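Local coordinates for protein ferredoxin (Thauera aromatica, PDB 1RGV) that carries two [4Fe-4S] clusters and serves as an electron carrier, the electron donor of 4-hydroxybenzoyl-CoA reductase, at residues A1-T9 / A55-E66. Numbering follows the deposited sequence.
Sequences ALYINDDCT and ADCIPDNPDYRE. With SF4 (iron/sulfur cluster), chain B.
Tyr3 meets Pro59 obliquely, ring carbon CE2 3.3 Å from CG of the proline. Asp60 O sits at the tyrosine edge near the ring plane. Tyr3 CG stands between its own backbone N and carbonyl carbon (chi1 89°), which brings CE2 against Pro59 CG. Asn61 crosses the tyrosine at about a right angle, its ND2 3.6 Å from Tyr3 CB. An alanine in place of Tyr3 removes the ring and is likely to leave a gap beside Pro59 CG, though the backbone pairing could remain. That pairing runs antiparallel. Asn61 N donates to Ala1 O, Tyr3 N to Pro59 O, and Asn5 N to Cys57 O at 2.7 Å. The Tyr3 bond points nearly along the C=O axis of Pro59, whereas the Asn5 donor is tilted 25° from the carbonyl plane of Cys57. Leu2 and Asp60 form a single beta bridge. In the two-cluster bacterial ferredoxin fold, the N-terminal segment pairs in this way with the chain that follows the last cluster cysteines. Here 1-9 also brings Cys8, whose SG binds iron FE3 of the cluster at 2.5 Å. Cys57 touches the same cluster without binding any of its irons. Its SG lies 3.5 Å from cluster sulfur S4, and its CB packs on Asn5 CB. At the other end, the terminal amino group of Ala1, atom N, forms a salt bridge with Glu66 OE1 at 2.7 Å and a weak hydrogen bond with Tyr64 O. Glu39 OE2 also accepts from it, and Lys74 pairs with the second oxygen of Glu66. Leu2 CD1 touches Ile58 CG2 at 3.8 Å, the two side chains crossing at about a right angle. Leu2 also touches the second cluster, and Ile58 packs on Ile32 and Cys49.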
loop_
_atom_site.group_PDB
_atom_site.type_symbol
_atom_site.label_atom_id
_atom_site.label_comp_id
_atom_site.label_asym_id
_atom_site.label_seq_id
_atom_site.Cartn_x
_atom_site.Cartn_y
_atom_site.Cartn_z
ATOM N N ALA A 1 6.222 -4.217 3.253
ATOM C CA ALA A 1 5.283 -3.191 2.710
ATOM C C ALA A 1 5.576 -2.918 1.245
ATOM O O ALA A 1 6.590 -3.365 0.705
ATOM C CB ALA A 1 5.402 -1.891 3.513
ATOM N N LEU A 2 4.682 -2.180 0.600
ATOM C CA LEU A 2 4.855 -1.834 -0.802
ATOM C C LEU A 2 5.216 -0.359 -0.887
ATOM O O LEU A 2 5.241 0.342 0.123
ATOM C CB LEU A 2 3.562 -2.091 -1.584
ATOM C CG LEU A 2 2.953 -3.493 -1.477
ATOM C CD1 LEU A 2 1.793 -3.622 -2.448
ATOM C CD2 LEU A 2 4.017 -4.536 -1.778
ATOM N N TYR A 3 5.510 0.107 -2.093
ATOM C CA TYR A 3 5.849 1.505 -2.294
ATOM C C TYR A 3 5.509 1.846 -3.739
ATOM O O TYR A 3 5.297 0.946 -4.551
ATOM C CB TYR A 3 7.327 1.741 -1.982
ATOM C CG TYR A 3 8.271 1.567 -3.139
ATOM C CD1 TYR A 3 8.772 2.676 -3.818
ATOM C CD2 TYR A 3 8.695 0.300 -3.538
ATOM C CE1 TYR A 3 9.680 2.533 -4.862
ATOM C CE2 TYR A 3 9.607 0.142 -4.582
ATOM C CZ TYR A 3 10.097 1.264 -5.240
ATOM O OH TYR A 3 11.011 1.128 -6.267
ATOM N N ILE A 4 5.444 3.134 -4.062
ATOM C CA ILE A 4 5.082 3.540 -5.415
ATOM C C ILE A 4 6.229 4.034 -6.306
ATOM O O ILE A 4 7.040 4.872 -5.903
ATOM C CB ILE A 4 3.971 4.605 -5.357
ATOM C CG1 ILE A 4 2.763 4.024 -4.608
ATOM C CG2 ILE A 4 3.595 5.055 -6.763
ATOM C CD1 ILE A 4 1.680 5.033 -4.284
ATOM N N ASN A 5 6.272 3.481 -7.520
ATOM C CA ASN A 5 7.265 3.808 -8.543
ATOM C C ASN A 5 7.192 5.263 -8.929
ATOM O O ASN A 5 6.403 6.030 -8.381
ATOM C CB ASN A 5 7.007 3.016 -9.825
ATOM C CG ASN A 5 7.836 1.776 -9.920
ATOM O OD1 ASN A 5 8.764 1.578 -9.135
ATOM N ND2 ASN A 5 7.522 0.926 -10.896
ATOM N N ASP A 6 8.009 5.625 -9.909
ATOM C CA ASP A 6 8.019 6.977 -10.416
ATOM C C ASP A 6 7.151 6.968 -11.670
ATOM O O ASP A 6 6.950 7.997 -12.314
ATOM C CB ASP A 6 9.438 7.414 -10.755
ATOM C CG ASP A 6 9.643 8.900 -10.545
ATOM O OD1 ASP A 6 8.828 9.703 -11.066
ATOM O OD2 ASP A 6 10.618 9.269 -9.853
ATOM N N ASP A 7 6.637 5.791 -12.016
ATOM C CA ASP A 7 5.769 5.664 -13.178
ATOM C C ASP A 7 4.348 6.027 -12.777
ATOM O O ASP A 7 3.426 5.986 -13.593
ATOM C CB ASP A 7 5.794 4.240 -13.736
ATOM C CG ASP A 7 7.112 3.896 -14.397
ATOM O OD1 ASP A 7 7.813 4.826 -14.853
ATOM O OD2 ASP A 7 7.439 2.694 -14.472
ATOM N N CYS A 8 4.173 6.373 -11.508
ATOM C CA CYS A 8 2.864 6.755 -11.016
ATOM C C CYS A 8 2.330 7.873 -11.912
ATOM O O CYS A 8 3.071 8.780 -12.292
ATOM C CB CYS A 8 2.976 7.236 -9.570
ATOM S SG CYS A 8 1.437 7.850 -8.863
ATOM N N THR A 9 1.048 7.796 -12.256
ATOM C CA THR A 9 0.412 8.796 -13.109
ATOM C C THR A 9 -0.436 9.745 -12.268
ATOM O O THR A 9 -0.990 10.725 -12.772
ATOM C CB THR A 9 -0.477 8.109 -14.181
ATOM O OG1 THR A 9 0.361 7.376 -15.083
ATOM C CG2 THR A 9 -1.283 9.131 -14.976
ATOM N N ALA A 55 -0.776 2.110 -14.042
ATOM C CA ALA A 55 0.654 2.233 -14.305
ATOM C C ALA A 55 1.474 1.041 -13.823
ATOM O O ALA A 55 2.667 0.951 -14.116
ATOM C CB ALA A 55 1.187 3.514 -13.677
ATOM N N ASP A 56 0.839 0.129 -13.089
ATOM C CA ASP A 56 1.542 -1.044 -12.571
ATOM C C ASP A 56 2.817 -0.529 -11.892
ATOM O O ASP A 56 3.930 -0.914 -12.259
ATOM C CB ASP A 56 1.902 -1.977 -13.731
ATOM C CG ASP A 56 2.367 -3.344 -13.266
ATOM O OD1 ASP A 56 3.315 -3.422 -12.454
ATOM O OD2 ASP A 56 1.782 -4.348 -13.724
ATOM N N CYS A 57 2.646 0.339 -10.899
ATOM C CA CYS A 57 3.787 0.944 -10.212
ATOM C C CYS A 57 3.816 0.798 -8.690
ATOM O O CYS A 57 4.239 1.718 -7.989
ATOM C CB CYS A 57 3.843 2.430 -10.569
ATOM S SG CYS A 57 2.289 3.316 -10.243
ATOM N N ILE A 58 3.386 -0.354 -8.184
ATOM C CA ILE A 58 3.359 -0.587 -6.742
ATOM C C ILE A 58 4.125 -1.863 -6.376
ATOM O O ILE A 58 3.542 -2.857 -5.932
ATOM C CB ILE A 58 1.901 -0.701 -6.237
ATOM C CG1 ILE A 58 1.061 0.439 -6.820
ATOM C CG2 ILE A 58 1.865 -0.630 -4.720
ATOM C CD1 ILE A 58 -0.419 0.332 -6.507
ATOM N N PRO A 59 5.454 -1.845 -6.562
ATOM C CA PRO A 59 6.302 -3.000 -6.252
ATOM C C PRO A 59 6.502 -3.227 -4.755
ATOM O O PRO A 59 6.073 -2.414 -3.934
ATOM C CB PRO A 59 7.604 -2.657 -6.964
ATOM C CG PRO A 59 7.652 -1.169 -6.840
ATOM C CD PRO A 59 6.243 -0.765 -7.177
ATOM N N ASP A 60 7.146 -4.340 -4.409
ATOM C CA ASP A 60 7.417 -4.658 -3.013
ATOM C C ASP A 60 8.604 -3.810 -2.590
ATOM O O ASP A 60 9.575 -3.694 -3.331
ATOM C CB ASP A 60 7.773 -6.139 -2.840
ATOM C CG ASP A 60 6.702 -7.072 -3.384
ATOM O OD1 ASP A 60 5.501 -6.776 -3.225
ATOM O OD2 ASP A 60 7.064 -8.121 -3.959
ATOM N N ASN A 61 8.530 -3.213 -1.405
ATOM C CA ASN A 61 9.624 -2.381 -0.920
ATOM C C ASN A 61 10.714 -3.231 -0.270
ATOM O O ASN A 61 10.559 -3.699 0.863
ATOM C CB ASN A 61 9.114 -1.367 0.099
ATOM C CG ASN A 61 10.145 -0.309 0.418
ATOM O OD1 ASN A 61 11.340 -0.594 0.476
ATOM N ND2 ASN A 61 9.690 0.921 0.632
ATOM N N PRO A 62 11.841 -3.432 -0.972
ATOM C CA PRO A 62 12.933 -4.236 -0.420
ATOM C C PRO A 62 13.435 -3.734 0.938
ATOM O O PRO A 62 14.081 -4.480 1.675
ATOM C CB PRO A 62 13.999 -4.163 -1.513
ATOM C CG PRO A 62 13.734 -2.851 -2.164
ATOM C CD PRO A 62 12.235 -2.828 -2.256
ATOM N N ASP A 63 13.134 -2.477 1.259
ATOM C CA ASP A 63 13.544 -1.882 2.530
ATOM C C ASP A 63 12.652 -2.403 3.650
ATOM O O ASP A 63 12.959 -2.239 4.830
ATOM C CB ASP A 63 13.426 -0.358 2.477
ATOM C CG ASP A 63 14.400 0.276 1.506
ATOM O OD1 ASP A 63 14.535 -0.245 0.378
ATOM O OD2 ASP A 63 15.022 1.304 1.865
ATOM N N TYR A 64 11.535 -3.020 3.276
ATOM C CA TYR A 64 10.604 -3.563 4.258
ATOM C C TYR A 64 10.062 -4.926 3.855
ATOM O O TYR A 64 8.900 -5.040 3.463
ATOM C CB TYR A 64 9.423 -2.611 4.470
ATOM C CG TYR A 64 9.805 -1.239 4.965
ATOM C CD1 TYR A 64 10.292 -0.270 4.089
ATOM C CD2 TYR A 64 9.680 -0.907 6.313
ATOM C CE1 TYR A 64 10.646 0.995 4.547
ATOM C CE2 TYR A 64 10.032 0.354 6.782
ATOM C CZ TYR A 64 10.514 1.297 5.896
ATOM O OH TYR A 64 10.882 2.536 6.359
ATOM N N ARG A 65 10.896 -5.955 3.950
ATOM C CA ARG A 65 10.461 -7.304 3.613
ATOM C C ARG A 65 9.904 -7.946 4.881
ATOM O O ARG A 65 10.554 -8.778 5.513
ATOM C CB ARG A 65 11.631 -8.124 3.089
ATOM C CG ARG A 65 12.387 -7.450 1.973
ATOM C CD ARG A 65 13.629 -8.248 1.642
ATOM N NE ARG A 65 14.562 -7.509 0.801
ATOM C CZ ARG A 65 15.774 -7.951 0.483
ATOM N NH1 ARG A 65 16.189 -9.128 0.937
ATOM N NH2 ARG A 65 16.571 -7.219 -0.285
ATOM N N GLU A 66 8.692 -7.547 5.243
ATOM C CA GLU A 66 8.035 -8.047 6.441
ATOM C C GLU A 66 7.394 -9.419 6.257
ATOM O O GLU A 66 7.245 -9.908 5.136
ATOM C CB GLU A 66 6.985 -7.034 6.887
ATOM C CG GLU A 66 7.584 -5.673 7.188
ATOM C CD GLU A 66 6.569 -4.557 7.116
ATOM O OE1 GLU A 66 6.117 -4.242 5.996
ATOM O OE2 GLU A 66 6.222 -3.997 8.177
HETATM FE FE1 SF4 B . -1.276 3.607 -9.693
HETATM FE FE2 SF4 B . -2.204 5.044 -7.429
HETATM FE FE3 SF4 B . -0.158 5.951 -8.993
HETATM FE FE4 SF4 B . -2.768 5.871 -9.949
HETATM S S1 SF4 B . -1.911 7.158 -8.138
HETATM S S2 SF4 B . -0.964 5.417 -10.885
HETATM S S3 SF4 B . -3.493 4.058 -8.875
HETATM S S4 SF4 B . -0.095 4.198 -7.785
#